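Local structure of transcription activator HlyU (Vibrio vulnificus, 3JTH) at residues C30-Q35 with Y77-E82; N22-Q27 with L46-S51. The protein probably binds DNA as a dimer through a winged helix-turn-helix domain of the ArsR family and activates transcription of virulence genes such as rtxA. All blocks are in the same frame, centred on the assembly; numbering follows the deposited sequence.

Interaction 1 of 2, residues C30-Q35 with Y77-E82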
loop_
_atom_site.group_PDB
_atom_site.type_symbol
_atom_site.label_atom_id
_atom_site.label_comp_id
_atom_site.label_asym_id
_atom_site.label_seq_id
_atom_site.Cartn_x
_atom_site.Cartn_y
_atom_site.Cartn_z
ATOM N N CYS A 30 -7.600 -8.265 5.562
ATOM C CA CYS A 30 -6.738 -9.394 5.883
ATOM C C CYS A 30 -7.571 -10.598 6.322
ATOM O O CYS A 30 -7.278 -11.732 5.938
ATOM C CB CYS A 30 -5.753 -8.994 6.988
ATOM S SG CYS A 30 -4.729 -7.549 6.577
HETATM N N MSE A 31 -8.612 -10.342 7.114
HETATM C CA MSE A 31 -9.493 -11.391 7.609
HETATM C C MSE A 31 -10.271 -12.069 6.499
HETATM O O MSE A 31 -10.664 -13.235 6.632
HETATM C CB MSE A 31 -10.489 -10.818 8.622
HETATM C CG MSE A 31 -9.902 -10.546 9.990
HETATM SE SE MSE A 31 -9.123 -12.144 10.759
HETATM C CE MSE A 31 -10.744 -13.181 10.963
ATOM N N LEU A 32 -10.506 -11.336 5.412
ATOM C CA LEU A 32 -11.259 -11.877 4.285
ATOM C C LEU A 32 -10.359 -12.577 3.291
ATOM O O LEU A 32 -10.808 -12.975 2.222
ATOM C CB LEU A 32 -12.058 -10.769 3.571
ATOM C CG LEU A 32 -13.062 -10.075 4.499
ATOM C CD1 LEU A 32 -13.857 -9.002 3.768
ATOM C CD2 LEU A 32 -13.988 -11.134 5.067
ATOM N N HIS A 33 -9.087 -12.716 3.651
ATOM C CA HIS A 33 -8.124 -13.390 2.793
ATOM C C HIS A 33 -8.554 -14.840 2.569
ATOM O O HIS A 33 -8.564 -15.651 3.499
ATOM C CB HIS A 33 -6.730 -13.352 3.422
ATOM C CG HIS A 33 -5.724 -14.199 2.705
ATOM N ND1 HIS A 33 -5.448 -14.047 1.360
ATOM C CD2 HIS A 33 -4.947 -15.222 3.133
ATOM C CE1 HIS A 33 -4.549 -14.940 0.995
ATOM N NE2 HIS A 33 -4.226 -15.668 2.052
ATOM N N ASN A 34 -8.911 -15.154 1.329
ATOM C CA ASN A 34 -9.353 -16.496 0.965
ATOM C C ASN A 34 -10.502 -17.062 1.804
ATOM O O ASN A 34 -10.525 -18.256 2.128
ATOM C CB ASN A 34 -8.171 -17.471 0.984
ATOM C CG ASN A 34 -7.446 -17.537 -0.357
ATOM O OD1 ASN A 34 -6.338 -18.054 -0.436
ATOM N ND2 ASN A 34 -8.076 -17.025 -1.413
ATOM N N GLN A 35 -11.461 -16.212 2.155
ATOM C CA GLN A 35 -12.619 -16.690 2.899
ATOM C C GLN A 35 -13.745 -15.685 3.040
ATOM O O GLN A 35 -13.547 -14.479 2.899
ATOM C CB GLN A 35 -12.215 -17.178 4.287
ATOM C CG GLN A 35 -11.734 -16.114 5.248
ATOM C CD GLN A 35 -11.780 -16.613 6.673
ATOM O OE1 GLN A 35 -11.606 -17.803 6.921
ATOM N NE2 GLN A 35 -12.004 -15.708 7.618
ATOM N N TYR A 77 -19.264 -11.541 3.668
ATOM C CA TYR A 77 -18.387 -10.645 2.954
ATOM C C TYR A 77 -17.162 -11.397 2.465
ATOM O O TYR A 77 -16.724 -12.366 3.092
ATOM C CB TYR A 77 -17.972 -9.482 3.862
ATOM C CG TYR A 77 -19.148 -8.656 4.309
ATOM C CD1 TYR A 77 -19.985 -9.100 5.331
ATOM C CD2 TYR A 77 -19.464 -7.458 3.668
ATOM C CE1 TYR A 77 -21.108 -8.377 5.703
ATOM C CE2 TYR A 77 -20.590 -6.723 4.032
ATOM C CZ TYR A 77 -21.408 -7.187 5.050
ATOM O OH TYR A 77 -22.524 -6.472 5.412
ATOM N N THR A 78 -16.616 -10.944 1.341
ATOM C CA THR A 78 -15.435 -11.561 0.751
ATOM C C THR A 78 -14.705 -10.500 -0.063
ATOM O O THR A 78 -15.287 -9.468 -0.411
ATOM C CB THR A 78 -15.835 -12.754 -0.170
ATOM O OG1 THR A 78 -14.667 -13.474 -0.574
ATOM C CG2 THR A 78 -16.555 -12.261 -1.411
ATOM N N LEU A 79 -13.435 -10.733 -0.364
ATOM C CA LEU A 79 -12.682 -9.760 -1.145
ATOM C C LEU A 79 -13.246 -9.695 -2.553
ATOM O O LEU A 79 -13.840 -10.656 -3.030
ATOM C CB LEU A 79 -11.196 -10.125 -1.185
ATOM C CG LEU A 79 -10.493 -9.990 0.175
ATOM C CD1 LEU A 79 -9.020 -10.338 0.045
ATOM C CD2 LEU A 79 -10.633 -8.557 0.677
ATOM N N LYS A 80 -13.066 -8.560 -3.216
ATOM C CA LYS A 80 -13.580 -8.405 -4.567
ATOM C C LYS A 80 -12.510 -8.252 -5.644
ATOM O O LYS A 80 -12.354 -9.127 -6.500
ATOM C CB LYS A 80 -14.550 -7.221 -4.630
ATOM C CG LYS A 80 -15.178 -6.997 -6.007
ATOM C CD LYS A 80 -16.254 -5.918 -5.967
ATOM C CE LYS A 80 -16.957 -5.787 -7.316
ATOM N NZ LYS A 80 -18.127 -4.860 -7.259
ATOM N N SER A 81 -11.775 -7.145 -5.610
ATOM C CA SER A 81 -10.755 -6.893 -6.628
ATOM C C SER A 81 -9.543 -7.820 -6.553
ATOM O O SER A 81 -9.068 -8.167 -5.464
ATOM C CB SER A 81 -10.280 -5.435 -6.566
ATOM O OG SER A 81 -9.167 -5.277 -5.694
ATOM N N GLU A 82 -9.045 -8.206 -7.725
ATOM C CA GLU A 82 -7.882 -9.075 -7.825
ATOM C C GLU A 82 -6.631 -8.396 -7.281
ATOM O O GLU A 82 -5.711 -9.058 -6.788
ATOM C CB GLU A 82 -7.644 -9.462 -9.282
ATOM C CG GLU A 82 -8.700 -10.376 -9.870
ATOM C CD GLU A 82 -8.929 -11.615 -9.020
ATOM O OE1 GLU A 82 -7.933 -12.180 -8.515
ATOM O OE2 GLU A 82 -10.099 -12.027 -8.860
HETATM O O HOH W 1 -12.393 -13.290 0.419
#
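In the winged helix-turn-helix domain, Leu-32, just past the end of helix 23-31, packs against Tyr-77 and Leu-79 of strand 76-79, the return strand of the wing hairpin. Leu-32 points at the strand. Its CG lies anti to the carbonyl carbon (chi1 -60°), beside the backbone N. The two methyls meet the strand at Tyr-77 and the Thr-78 backbone. CD1 of Leu-32 lies 4.1 Å from Tyr-77 CB, and CD2 is 3.6 Å from Tyr-77 O. The two side chains run side by side in the same direction, while the phenol leads off from the contact. Leu-32 CB sits 3.8 Å from Leu-79 CG. Leu-79 CG is also 3.6 Å from Leu-32 O, so Leu-79 covers backbone as well as side chain.

No direct hydrogen bond crosses. A water accepts from Leu-79 N at 2.9 Å. It also lies beside Leu-32 O and Thr-78 OG1, at distances so short that its exact position is doubtful. It probably bridges the helix end and the strand.

Leu-32 begins a type II turn that ends at Gln-35 and takes the chain away from the helix. The Gln-35 side chain reaches back to the helix end, with a weak bond from NE2 to Met-31 O (3.0 Å, 130°). Helix 82-94 closes another side: His-33 stacks on His-92, whose NE2 also bonds to Cys-30 O. Beyond the strand, Ser-81 OG caps that helix at Val-84 N. Apolar packing of this kind, between a helix end and the base of the wing, belongs to the core of the ArsR-type winged helix fold.

Interaction 2 of 2, residues N22-Q27 with L46-S51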
loop_
_atom_site.group_PDB
_atom_site.type_symbol
_atom_site.label_atom_id
_atom_site.label_comp_id
_atom_site.label_asym_id
_atom_site.label_seq_id
_atom_site.Cartn_x
_atom_site.Cartn_y
_atom_site.Cartn_z
ATOM N N ASN A 22 -5.522 2.051 6.127
ATOM C CA ASN A 22 -6.310 2.370 7.312
ATOM C C ASN A 22 -6.331 1.100 8.170
ATOM O O ASN A 22 -6.656 0.022 7.689
ATOM C CB ASN A 22 -7.744 2.768 6.946
ATOM C CG ASN A 22 -8.638 2.902 8.173
ATOM O OD1 ASN A 22 -8.681 3.954 8.814
ATOM N ND2 ASN A 22 -9.334 1.830 8.517
ATOM N N GLU A 23 -5.982 1.229 9.439
ATOM C CA GLU A 23 -5.948 0.091 10.339
ATOM C C GLU A 23 -7.145 -0.862 10.289
ATOM O O GLU A 23 -6.997 -2.053 9.986
ATOM C CB GLU A 23 -5.766 0.587 11.769
ATOM C CG GLU A 23 -4.427 1.246 12.007
ATOM C CD GLU A 23 -4.393 1.998 13.316
ATOM O OE1 GLU A 23 -5.126 2.998 13.437
ATOM O OE2 GLU A 23 -3.643 1.580 14.222
ATOM N N ARG A 24 -8.330 -0.349 10.602
ATOM C CA ARG A 24 -9.518 -1.187 10.622
ATOM C C ARG A 24 -9.878 -1.804 9.278
ATOM O O ARG A 24 -10.322 -2.949 9.223
ATOM C CB ARG A 24 -10.704 -0.407 11.196
ATOM C CG ARG A 24 -10.556 -0.099 12.682
ATOM C CD ARG A 24 -10.244 -1.377 13.459
ATOM N NE ARG A 24 -10.343 -1.204 14.907
ATOM C CZ ARG A 24 -10.218 -2.189 15.797
ATOM N NH1 ARG A 24 -9.984 -3.440 15.409
ATOM N NH2 ARG A 24 -10.333 -1.918 17.091
ATOM N N ARG A 25 -9.689 -1.065 8.195
ATOM C CA ARG A 25 -10.001 -1.617 6.890
ATOM C C ARG A 25 -9.030 -2.751 6.543
ATOM O O ARG A 25 -9.443 -3.800 6.040
ATOM C CB ARG A 25 -9.919 -0.543 5.808
ATOM C CG ARG A 25 -10.987 0.536 5.939
ATOM C CD ARG A 25 -11.144 1.304 4.626
ATOM N NE ARG A 25 -9.966 2.094 4.283
ATOM C CZ ARG A 25 -9.841 3.395 4.527
ATOM N NH1 ARG A 25 -10.823 4.061 5.119
ATOM N NH2 ARG A 25 -8.738 4.037 4.161
ATOM N N LEU A 26 -7.744 -2.541 6.813
ATOM C CA LEU A 26 -6.755 -3.565 6.495
ATOM C C LEU A 26 -7.021 -4.823 7.303
ATOM O O LEU A 26 -6.955 -5.936 6.783
ATOM C CB LEU A 26 -5.333 -3.047 6.752
ATOM C CG LEU A 26 -4.248 -3.927 6.123
ATOM C CD1 LEU A 26 -4.489 -4.038 4.616
ATOM C CD2 LEU A 26 -2.870 -3.353 6.391
ATOM N N GLN A 27 -7.346 -4.657 8.575
ATOM C CA GLN A 27 -7.621 -5.818 9.407
ATOM C C GLN A 27 -8.774 -6.609 8.801
ATOM O O GLN A 27 -8.747 -7.834 8.753
ATOM C CB GLN A 27 -7.956 -5.376 10.831
ATOM C CG GLN A 27 -6.784 -4.711 11.538
ATOM C CD GLN A 27 -7.143 -4.194 12.928
ATOM O OE1 GLN A 27 -6.378 -3.445 13.540
ATOM N NE2 GLN A 27 -8.306 -4.593 13.428
ATOM N N LEU A 46 -12.409 -9.413 15.469
ATOM C CA LEU A 46 -11.677 -8.143 15.476
ATOM C C LEU A 46 -12.021 -7.279 16.702
ATOM O O LEU A 46 -11.388 -6.230 16.950
ATOM C CB LEU A 46 -11.973 -7.351 14.196
ATOM C CG LEU A 46 -11.628 -8.009 12.855
ATOM C CD1 LEU A 46 -11.838 -7.003 11.740
ATOM C CD2 LEU A 46 -10.186 -8.469 12.855
ATOM N N GLN A 47 -13.009 -7.731 17.476
ATOM C CA GLN A 47 -13.467 -7.005 18.657
ATOM C C GLN A 47 -13.809 -5.590 18.233
ATOM O O GLN A 47 -13.348 -4.602 18.820
ATOM C CB GLN A 47 -12.384 -6.978 19.742
ATOM C CG GLN A 47 -11.862 -8.353 20.127
ATOM C CD GLN A 47 -10.773 -8.839 19.192
ATOM O OE1 GLN A 47 -9.729 -8.203 19.060
ATOM N NE2 GLN A 47 -11.010 -9.969 18.533
ATOM N N LEU A 48 -14.624 -5.510 17.193
ATOM C CA LEU A 48 -15.051 -4.240 16.636
ATOM C C LEU A 48 -16.564 -4.166 16.815
ATOM O O LEU A 48 -17.262 -5.165 16.632
ATOM C CB LEU A 48 -14.663 -4.199 15.152
ATOM C CG LEU A 48 -14.606 -2.877 14.385
ATOM C CD1 LEU A 48 -13.795 -1.841 15.163
ATOM C CD2 LEU A 48 -13.985 -3.135 13.014
ATOM N N SER A 49 -17.063 -2.998 17.201
ATOM C CA SER A 49 -18.495 -2.802 17.416
ATOM C C SER A 49 -19.248 -3.070 16.125
ATOM O O SER A 49 -18.676 -2.969 15.039
ATOM C CB SER A 49 -18.766 -1.361 17.845
ATOM O OG SER A 49 -17.967 -1.019 18.956
ATOM N N GLN A 50 -20.528 -3.407 16.242
ATOM C CA GLN A 50 -21.344 -3.646 15.061
ATOM C C GLN A 50 -21.365 -2.392 14.188
ATOM O O GLN A 50 -21.216 -2.478 12.969
ATOM C CB GLN A 50 -22.777 -4.013 15.461
ATOM C CG GLN A 50 -22.970 -5.468 15.875
ATOM C CD GLN A 50 -22.954 -6.433 14.694
ATOM O OE1 GLN A 50 -23.787 -6.340 13.789
ATOM N NE2 GLN A 50 -22.009 -7.367 14.703
ATOM N N SER A 51 -21.528 -1.229 14.814
ATOM C CA SER A 51 -21.585 0.017 14.062
ATOM C C SER A 51 -20.242 0.435 13.469
ATOM O O SER A 51 -20.198 0.979 12.351
ATOM C CB SER A 51 -22.151 1.152 14.922
ATOM O OG SER A 51 -21.226 1.612 15.890
#
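The guanidinium of Arg-24 is held by groups of both subunits. NH1 gives a weak hydrogen bond to Leu-46 O, 3.5 Å long and bent to 136°. NH2 makes the stronger link, a salt bridge to Glu-7 OE1 of the second subunit. Leu-48 adds an apolar surface. Its CD1 lies over one face of the guanidinium, offset toward the rim, 3.5 Å from Arg-24 NE and 3.6 Å from CZ. The two side chains slide past each other in opposite directions. The Arg-24 chain is bent at chi2 (-52°), which turns CD toward Leu-48, 4.0 Å from its CD1.

One helical turn further on, Leu-46 CD1 touches Gln-27 CB at 4.3 Å. Leu-46 also packs on Ile-28 and on Met-6 of the second subunit.

Leu-46 is the last residue of helix 39-46. Gln-47 leaves it with positive phi, and its NE2 bonds back to Ala-44 O. Ser-49 stands at the N-cap position of helix 50-62. Residues 47-49 thus form the turn of the helix-turn-helix, between helices 39-46 and 50-62. The turn rests here on helix 23-31, ahead of what is probably the DNA recognition helix.

How the interactions relate
Both interactions use helix 23-31, one at each end. Interaction 2 takes its first turn and interaction 1 its last residues and the turn that follows. Their centres are about 14 Å apart. They meet where Met-31 CG lies 3.5 Å from Leu-46 CD2, a packing contact between the ends of helices 23-31 and 39-46. The segments alternate along the chain. The same helix is joined to the helix-turn-helix turn and to the wing, each through its own contact. Interaction 1 lies closer to the centre of the chain. Interaction 2 is farther out and has more contacts with the second subunit. Together they tie the probable DNA-binding parts to one helix.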